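Local coordinates for putative hydrogenase expression/formation protein hupG (Rhodopseudomonas palustris, PDB 2QSI), which is of unknown function but, as a member of the HupG/HyaE family with a thioredoxin-like fold, probably assists hydrogenase expression or maturation, at residues V20-V25 / R79-R84; I35-F40 / P91-V96; G103-I108 / A116-M121. One frame throughout, in Å; residues are numbered along the deposited sequence.

Contact 1: residues V20-V25 / R79-R84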
loop_
_atom_site.group_PDB
_atom_site.type_symbol
_atom_site.label_atom_id
_atom_site.label_comp_id
_atom_site.label_asym_id
_atom_site.label_seq_id
_atom_site.Cartn_x
_atom_site.Cartn_y
_atom_site.Cartn_z
ATOM N N VAL A 20 14.579 -0.005 10.618
ATOM C CA VAL A 20 13.187 -0.082 11.040
ATOM C C VAL A 20 12.824 -1.390 11.753
ATOM O O VAL A 20 13.431 -2.437 11.532
ATOM C CB VAL A 20 12.191 0.088 9.851
ATOM C CG1 VAL A 20 12.306 1.494 9.234
ATOM C CG2 VAL A 20 12.338 -1.038 8.820
ATOM N N ASP A 21 11.801 -1.304 12.588
ATOM C CA ASP A 21 11.248 -2.468 13.267
ATOM C C ASP A 21 9.748 -2.547 13.069
ATOM O O ASP A 21 9.166 -1.738 12.348
ATOM C CB ASP A 21 11.646 -2.477 14.764
ATOM C CG ASP A 21 11.048 -1.330 15.561
ATOM O OD1 ASP A 21 9.987 -0.767 15.211
ATOM O OD2 ASP A 21 11.648 -0.984 16.596
ATOM N N GLU A 22 9.115 -3.536 13.696
ATOM C CA GLU A 22 7.655 -3.698 13.562
ATOM C C GLU A 22 6.898 -2.479 14.112
ATOM O O GLU A 22 5.791 -2.201 13.681
ATOM C CB GLU A 22 7.170 -5.027 14.186
ATOM C CG GLU A 22 7.393 -6.248 13.282
ATOM C CD GLU A 22 7.272 -7.590 14.001
ATOM O OE1 GLU A 22 8.048 -7.839 14.946
ATOM O OE2 GLU A 22 6.400 -8.400 13.618
ATOM N N ALA A 23 7.512 -1.725 15.025
ATOM C CA ALA A 23 6.883 -0.514 15.584
ATOM C C ALA A 23 6.986 0.713 14.679
ATOM O O ALA A 23 6.092 1.570 14.702
ATOM C CB ALA A 23 7.485 -0.192 16.955
ATOM N N THR A 24 8.063 0.808 13.901
ATOM C CA THR A 24 8.347 2.005 13.090
ATOM C C THR A 24 8.221 1.837 11.573
ATOM O O THR A 24 8.202 2.839 10.855
ATOM C CB THR A 24 9.759 2.569 13.374
ATOM O OG1 THR A 24 10.769 1.667 12.883
ATOM C CG2 THR A 24 9.949 2.804 14.854
ATOM N N VAL A 25 8.127 0.606 11.073
ATOM C CA VAL A 25 8.065 0.401 9.611
ATOM C C VAL A 25 6.779 0.949 8.944
ATOM O O VAL A 25 6.853 1.528 7.853
ATOM C CB VAL A 25 8.280 -1.098 9.216
ATOM C CG1 VAL A 25 7.108 -1.961 9.705
ATOM C CG2 VAL A 25 8.483 -1.248 7.706
ATOM N N ARG A 79 11.233 -11.964 11.362
ATOM C CA ARG A 79 10.268 -13.032 11.155
ATOM C C ARG A 79 8.916 -12.474 10.718
ATOM O O ARG A 79 8.333 -12.919 9.718
ATOM C CB ARG A 79 10.125 -13.873 12.422
ATOM C CG ARG A 79 9.308 -15.152 12.201
ATOM C CD ARG A 79 9.837 -16.319 13.039
ATOM N NE ARG A 79 11.236 -16.639 12.683
ATOM C CZ ARG A 79 12.336 -16.226 13.325
ATOM N NH1 ARG A 79 12.268 -15.444 14.405
ATOM N NH2 ARG A 79 13.535 -16.609 12.885
ATOM N N GLY A 80 8.425 -11.497 11.461
ATOM C CA GLY A 80 7.132 -10.900 11.168
ATOM C C GLY A 80 7.099 -10.116 9.858
ATOM O O GLY A 80 6.110 -10.150 9.139
ATOM N N LEU A 81 8.178 -9.418 9.529
ATOM C CA LEU A 81 8.152 -8.626 8.304
ATOM C C LEU A 81 8.360 -9.486 7.049
ATOM O O LEU A 81 7.827 -9.173 5.952
ATOM C CB LEU A 81 9.112 -7.423 8.405
ATOM C CG LEU A 81 8.700 -6.314 9.401
ATOM C CD1 LEU A 81 9.599 -5.063 9.230
ATOM C CD2 LEU A 81 7.158 -5.933 9.394
HETATM N N MSE A 82 9.103 -10.579 7.194
HETATM C CA MSE A 82 9.304 -11.494 6.092
HETATM C C MSE A 82 7.945 -12.102 5.712
HETATM O O MSE A 82 7.610 -12.202 4.553
HETATM C CB MSE A 82 10.291 -12.601 6.464
HETATM C CG MSE A 82 11.712 -12.143 6.552
HETATM SE SE MSE A 82 12.839 -13.542 7.245
HETATM C CE MSE A 82 12.951 -14.675 5.661
ATOM N N ALA A 83 7.192 -12.485 6.734
ATOM C CA ALA A 83 5.834 -13.022 6.596
ATOM C C ALA A 83 4.915 -12.005 5.960
ATOM O O ALA A 83 4.197 -12.298 5.017
ATOM C CB ALA A 83 5.308 -13.448 7.971
ATOM N N ARG A 84 4.954 -10.781 6.454
ATOM C CA ARG A 84 4.073 -9.751 5.929
ATOM C C ARG A 84 4.363 -9.417 4.479
ATOM O O ARG A 84 3.448 -9.242 3.688
ATOM C CB ARG A 84 4.232 -8.500 6.747
ATOM C CG ARG A 84 3.504 -7.306 6.197
ATOM C CD ARG A 84 3.639 -6.210 7.151
ATOM N NE ARG A 84 3.338 -4.937 6.538
ATOM C CZ ARG A 84 3.405 -3.791 7.200
ATOM N NH1 ARG A 84 3.752 -3.784 8.484
ATOM N NH2 ARG A 84 3.166 -2.660 6.582
#

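Contact 2: residues I35-F40 / P91-V96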
loop_
_atom_site.group_PDB
_atom_site.type_symbol
_atom_site.label_atom_id
_atom_site.label_comp_id
_atom_site.label_asym_id
_atom_site.label_seq_id
_atom_site.Cartn_x
_atom_site.Cartn_y
_atom_site.Cartn_z
ATOM N N ILE A 35 8.970 4.478 -3.588
ATOM C CA ILE A 35 8.957 3.010 -3.449
ATOM C C ILE A 35 10.049 2.678 -2.428
ATOM O O ILE A 35 11.159 3.233 -2.477
ATOM C CB ILE A 35 9.234 2.315 -4.812
ATOM C CG1 ILE A 35 8.080 2.518 -5.839
ATOM C CG2 ILE A 35 9.524 0.834 -4.654
ATOM C CD1 ILE A 35 6.751 2.348 -5.269
ATOM N N VAL A 36 9.703 1.808 -1.491
ATOM C CA VAL A 36 10.582 1.409 -0.434
ATOM C C VAL A 36 11.300 0.098 -0.718
ATOM O O VAL A 36 10.706 -0.885 -1.132
ATOM C CB VAL A 36 9.787 1.331 0.893
ATOM C CG1 VAL A 36 10.703 0.818 2.035
ATOM C CG2 VAL A 36 9.182 2.762 1.198
ATOM N N VAL A 37 12.601 0.097 -0.469
ATOM C CA VAL A 37 13.392 -1.113 -0.544
ATOM C C VAL A 37 13.739 -1.527 0.901
ATOM O O VAL A 37 14.514 -0.834 1.606
ATOM C CB VAL A 37 14.648 -0.906 -1.370
ATOM C CG1 VAL A 37 15.426 -2.239 -1.517
ATOM C CG2 VAL A 37 14.287 -0.352 -2.765
ATOM N N LEU A 38 13.156 -2.634 1.344
ATOM C CA LEU A 38 13.439 -3.157 2.666
ATOM C C LEU A 38 14.496 -4.212 2.528
ATOM O O LEU A 38 14.334 -5.148 1.739
ATOM C CB LEU A 38 12.214 -3.803 3.306
ATOM C CG LEU A 38 11.019 -2.913 3.607
ATOM C CD1 LEU A 38 9.876 -3.794 4.176
ATOM C CD2 LEU A 38 11.428 -1.743 4.477
ATOM N N PHE A 39 15.562 -4.029 3.302
ATOM C CA PHE A 39 16.733 -4.898 3.345
ATOM C C PHE A 39 16.644 -5.830 4.540
ATOM O O PHE A 39 16.716 -5.390 5.691
ATOM C CB PHE A 39 18.002 -4.036 3.427
ATOM C CG PHE A 39 19.260 -4.805 3.650
ATOM C CD1 PHE A 39 19.491 -6.013 3.036
ATOM C CD2 PHE A 39 20.274 -4.246 4.436
ATOM C CE1 PHE A 39 20.723 -6.691 3.250
ATOM C CE2 PHE A 39 21.439 -4.891 4.641
ATOM C CZ PHE A 39 21.667 -6.127 4.048
ATOM N N PHE A 40 16.498 -7.124 4.224
ATOM C CA PHE A 40 16.610 -8.223 5.205
ATOM C C PHE A 40 18.014 -8.801 5.140
ATOM O O PHE A 40 18.437 -9.398 4.119
ATOM C CB PHE A 40 15.578 -9.297 4.896
ATOM C CG PHE A 40 14.150 -8.826 5.064
ATOM C CD1 PHE A 40 13.452 -9.077 6.255
ATOM C CD2 PHE A 40 13.497 -8.096 4.060
ATOM C CE1 PHE A 40 12.120 -8.673 6.404
ATOM C CE2 PHE A 40 12.199 -7.628 4.240
ATOM C CZ PHE A 40 11.518 -7.901 5.420
ATOM N N PRO A 91 19.834 -13.250 2.877
ATOM C CA PRO A 91 19.438 -11.844 2.719
ATOM C C PRO A 91 18.501 -11.691 1.512
ATOM O O PRO A 91 18.527 -12.520 0.589
ATOM C CB PRO A 91 20.767 -11.117 2.488
ATOM C CG PRO A 91 21.696 -12.175 1.965
ATOM C CD PRO A 91 21.207 -13.513 2.420
ATOM N N SER A 92 17.651 -10.673 1.558
ATOM C CA SER A 92 16.753 -10.315 0.481
ATOM C C SER A 92 16.532 -8.793 0.476
ATOM O O SER A 92 16.667 -8.145 1.503
ATOM C CB SER A 92 15.353 -10.982 0.668
ATOM O OG SER A 92 15.369 -12.367 0.343
ATOM N N LEU A 93 16.154 -8.274 -0.687
ATOM C CA LEU A 93 15.467 -6.985 -0.792
ATOM C C LEU A 93 13.966 -7.196 -1.092
ATOM O O LEU A 93 13.611 -7.887 -2.067
ATOM C CB LEU A 93 16.079 -6.157 -1.901
ATOM C CG LEU A 93 17.574 -5.919 -1.812
ATOM C CD1 LEU A 93 18.024 -5.027 -2.958
ATOM C CD2 LEU A 93 17.868 -5.227 -0.467
ATOM N N ALA A 94 13.092 -6.587 -0.307
ATOM C CA ALA A 94 11.663 -6.553 -0.628
ATOM C C ALA A 94 11.339 -5.143 -1.100
ATOM O O ALA A 94 11.580 -4.192 -0.358
ATOM C CB ALA A 94 10.826 -6.905 0.595
ATOM N N VAL A 95 10.813 -5.028 -2.342
ATOM C CA VAL A 95 10.458 -3.746 -2.951
ATOM C C VAL A 95 8.957 -3.539 -2.743
ATOM O O VAL A 95 8.129 -4.338 -3.233
ATOM C CB VAL A 95 10.840 -3.703 -4.417
ATOM C CG1 VAL A 95 10.566 -2.310 -5.001
ATOM C CG2 VAL A 95 12.321 -4.093 -4.586
ATOM N N VAL A 96 8.609 -2.476 -2.032
ATOM C CA VAL A 96 7.240 -2.291 -1.532
ATOM C C VAL A 96 6.677 -0.938 -1.975
ATOM O O VAL A 96 7.296 0.092 -1.720
ATOM C CB VAL A 96 7.202 -2.322 -0.002
ATOM C CG1 VAL A 96 5.784 -2.067 0.485
ATOM C CG2 VAL A 96 7.722 -3.662 0.571
#

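Contact 3: residues G103-I108 / A116-M121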
loop_
_atom_site.group_PDB
_atom_site.type_symbol
_atom_site.label_atom_id
_atom_site.label_comp_id
_atom_site.label_asym_id
_atom_site.label_seq_id
_atom_site.Cartn_x
_atom_site.Cartn_y
_atom_site.Cartn_z
ATOM N N GLY A 103 -8.162 9.077 -4.562
ATOM C CA GLY A 103 -9.170 10.103 -4.584
ATOM C C GLY A 103 -10.141 9.880 -3.449
ATOM O O GLY A 103 -10.230 8.772 -2.906
ATOM N N VAL A 104 -10.885 10.932 -3.121
ATOM C CA VAL A 104 -11.975 10.850 -2.124
ATOM C C VAL A 104 -13.192 11.467 -2.802
ATOM O O VAL A 104 -13.124 12.600 -3.310
ATOM C CB VAL A 104 -11.666 11.649 -0.836
ATOM C CG1 VAL A 104 -12.856 11.582 0.188
ATOM C CG2 VAL A 104 -10.302 11.199 -0.236
ATOM N N ILE A 105 -14.299 10.731 -2.812
ATOM C CA ILE A 105 -15.547 11.234 -3.373
ATOM C C ILE A 105 -16.533 11.612 -2.273
ATOM O O ILE A 105 -17.238 10.758 -1.736
ATOM C CB ILE A 105 -16.205 10.198 -4.304
ATOM C CG1 ILE A 105 -15.204 9.713 -5.354
ATOM C CG2 ILE A 105 -17.439 10.788 -4.969
ATOM C CD1 ILE A 105 -15.739 8.614 -6.247
ATOM N N ALA A 106 -16.579 12.899 -1.943
ATOM C CA ALA A 106 -17.186 13.349 -0.696
ATOM C C ALA A 106 -18.602 13.866 -0.927
ATOM O O ALA A 106 -18.911 14.402 -1.991
ATOM C CB ALA A 106 -16.326 14.422 -0.045
ATOM N N LYS A 107 -19.457 13.702 0.077
ATOM C CA LYS A 107 -20.858 14.088 -0.040
ATOM C C LYS A 107 -21.592 13.204 -1.044
ATOM O O LYS A 107 -20.973 12.412 -1.755
ATOM C CB LYS A 107 -20.978 15.558 -0.449
ATOM C CG LYS A 107 -20.286 16.523 0.499
ATOM C CD LYS A 107 -20.899 17.911 0.418
ATOM C CE LYS A 107 -20.212 18.758 -0.640
ATOM N NZ LYS A 107 -20.647 20.181 -0.582
ATOM N N ILE A 108 -22.912 13.343 -1.094
ATOM C CA ILE A 108 -23.750 12.430 -1.862
ATOM C C ILE A 108 -23.862 12.874 -3.316
ATOM O O ILE A 108 -24.292 13.992 -3.602
ATOM C CB ILE A 108 -25.162 12.318 -1.259
ATOM C CG1 ILE A 108 -25.963 11.228 -1.973
ATOM C CG2 ILE A 108 -25.884 13.655 -1.341
ATOM C CD1 ILE A 108 -25.265 9.886 -2.014
ATOM N N ALA A 116 -18.112 7.749 -13.232
ATOM C CA ALA A 116 -17.091 8.541 -13.944
ATOM C C ALA A 116 -15.819 8.725 -13.091
ATOM O O ALA A 116 -14.695 8.567 -13.592
ATOM C CB ALA A 116 -17.650 9.911 -14.389
ATOM N N GLN A 117 -16.000 9.029 -11.804
ATOM C CA GLN A 117 -14.855 9.277 -10.926
ATOM C C GLN A 117 -14.088 8.001 -10.665
ATOM O O GLN A 117 -12.846 7.960 -10.791
ATOM C CB GLN A 117 -15.231 10.017 -9.666
ATOM C CG GLN A 117 -15.726 11.444 -9.916
ATOM C CD GLN A 117 -16.087 12.158 -8.634
ATOM O OE1 GLN A 117 -15.214 12.475 -7.821
ATOM N NE2 GLN A 117 -17.367 12.438 -8.457
ATOM N N ILE A 118 -14.794 6.929 -10.331
ATOM C CA ILE A 118 -14.105 5.654 -10.126
ATOM C C ILE A 118 -13.391 5.211 -11.389
ATOM O O ILE A 118 -12.216 4.788 -11.339
ATOM C CB ILE A 118 -15.052 4.565 -9.625
ATOM C CG1 ILE A 118 -15.545 4.978 -8.233
ATOM C CG2 ILE A 118 -14.324 3.165 -9.622
ATOM C CD1 ILE A 118 -16.621 4.131 -7.631
ATOM N N GLY A 119 -14.094 5.288 -12.522
ATOM C CA GLY A 119 -13.511 4.945 -13.798
ATOM C C GLY A 119 -12.231 5.706 -14.082
ATOM O O GLY A 119 -11.222 5.126 -14.520
ATOM N N ALA A 120 -12.255 7.003 -13.809
ATOM C CA ALA A 120 -11.106 7.855 -14.069
ATOM C C ALA A 120 -9.908 7.441 -13.214
ATOM O O ALA A 120 -8.773 7.448 -13.691
ATOM C CB ALA A 120 -11.446 9.349 -13.831
HETATM N N MSE A 121 -10.157 7.086 -11.959
HETATM C CA MSE A 121 -9.098 6.702 -11.057
HETATM C C MSE A 121 -8.504 5.359 -11.478
HETATM O O MSE A 121 -7.294 5.198 -11.436
HETATM C CB MSE A 121 -9.586 6.635 -9.616
HETATM C CG MSE A 121 -10.026 7.994 -9.059
HETATM SE SE MSE A 121 -10.705 7.852 -7.232
HETATM C CE MSE A 121 -11.905 9.375 -7.149
#

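Contact 1: residues V20-V25 / R79-R84
The loop 20-25, between strand 18-20 and helix 25-30, passes beside helix 79-84, with E22 and L81 nearest at 7.2 Å between their CA atoms. L81 carries the contact: its CG is anti to the carbonyl carbon, and the two methyls at its tip meet V25 head-on, CD2 lying 4.0 Å from V25 CG1. E22 slides past L81 in the opposite direction, its CG 3.9 Å from the same CD2. The E22 chain continues extended beyond CG and sets OE2 3.6 Å from G80 CA; a beta carbon at G80 would collide with that carboxylate as it stands. R84 reaches out in a fully extended chain; its NH1, 4.0 Å from V25 CG1, is salt-bridged to D26, and its NH2 to E99 of the second subunit. The loop is braced internally: D21 OD1 accepts from T24 N at 2.8 Å, while T24 OG1 accepts from D21 N in a nearly straight bond (170°). This Asx motif leads into helix 25-30, whose V25 packs on L81 of helix 78-85, on the flank of the thioredoxin-like sheet where L81 also meets V73 and F40.

Contact 2: residues I35-F40 / P91-V96
Six backbone hydrogen bonds join strands 35-40 and 92-96, which run antiparallel at 158°. V36 with V96, L38 with A94 and F40 with S92 are the hydrogen-bonded pairs; L38 N to A94 O is the straightest, 2.8 Å with 170° at the hydrogen. S92 N meets F40 O on a lone pair, whereas F40 N lies nearly along the S92 C=O axis. CA-H...O contacts fill in between, the shortest from P91 CA to F40 O at 3.0 Å. P91 follows a cis peptide bond, a hallmark of thioredoxin-like proteins at the start of this strand.

Apolar contacts occupy both faces. On one, L93 CD2 approaches F39 CD1 obliquely at 3.9 Å, and L93 CB lies 4.0 Å from V37 CG1. On the other the F40 ring turns an edge to A94 CB, 4.0 Å from CE2, and L38 CD1 reaches V96 CG2. At the end of the ladder, I35 CG2 presses obliquely on V95 CG1 at 3.3 Å, an unusually tight contact.

S92 OG bonds to V89 O, so this buried hydroxyl is satisfied. Helix 50-62 packs on F39 and V37, helix 78-85 on L38 and F40; Y114 and M121 of the second subunit pack on L93 and V95. The pairing thus spends its polar groups in main-chain bonds and offers hydrocarbon to the helices on both sides, as in an alpha/beta sandwich core.

Contact 3: residues G103-I108 / A116-M121
A strand followed by a helix, probably the counterpart of the element that closes a thioredoxin fold, is formed here by the end of strand 92-106 and helix 111-126. The strand part 103-106 and helix part 116-121 run antiparallel at 179°, their axes 10.0 Å apart, joined by a short connection.

I105 is the centre of the contact. Its CG1 is anti to the carbonyl carbon (chi1 -52°) and the chain continues extended, so CD1 reaches the helix surface, 3.7 Å from Q117 CB and 4.1 Å from I118 CG1. Q117 comes at it tip to tip: OE1 lies 3.7 Å from I105 CG1, and NE2 is near CG2. NE2 is not left to the isoleucine, for it donates to S113 OG; that bond steadies the amide beside the hydrocarbon. From the next helical turn the selenomethionine M121, extended beyond CG, crosses I105 obliquely, with CE 3.8 Å from CG1. Its SE rests 3.8 Å from G103 CA, and a beta carbon on G103 would collide with M121 CE, so the missing side chain leaves room for the selenoether to come this close to the strand backbone. An alanine at I105 would lose the CG1, CG2 and CD1 contacts and would probably loosen the packing of the helix on the strand.

Y114, a turn earlier on the helix, also touches I105. G103-A106 extend the sheet as an antiparallel ladder with a strand of the second subunit, whose S92 packs on V104 and whose V89 packs on A106. The helix reaches that subunit too, I118 meeting its F64, an arrangement consistent with a swapped strand-helix unit.

Contacts 1 and 2 adjoin, their centres 11 Å apart: the F40 ring of contact 2 is met at CE1 by M82 CG at 3.5 Å and by L81 CB at 3.8 Å. The bound DTT, probably from the crystallisation liquor, lies in this region: M82 lines its pocket with C90 and V89, just ahead of P91, and the side chain of F40 is about 5 Å from it. Contact 3 stands apart, its centre about 32 Å from that of contact 2 within the chain although both use strand 92-106. The dimer reunites them: residues 92-96 of one subunit pair with a strand of the other, and residues of contacts 2 and 3 come together across the interface.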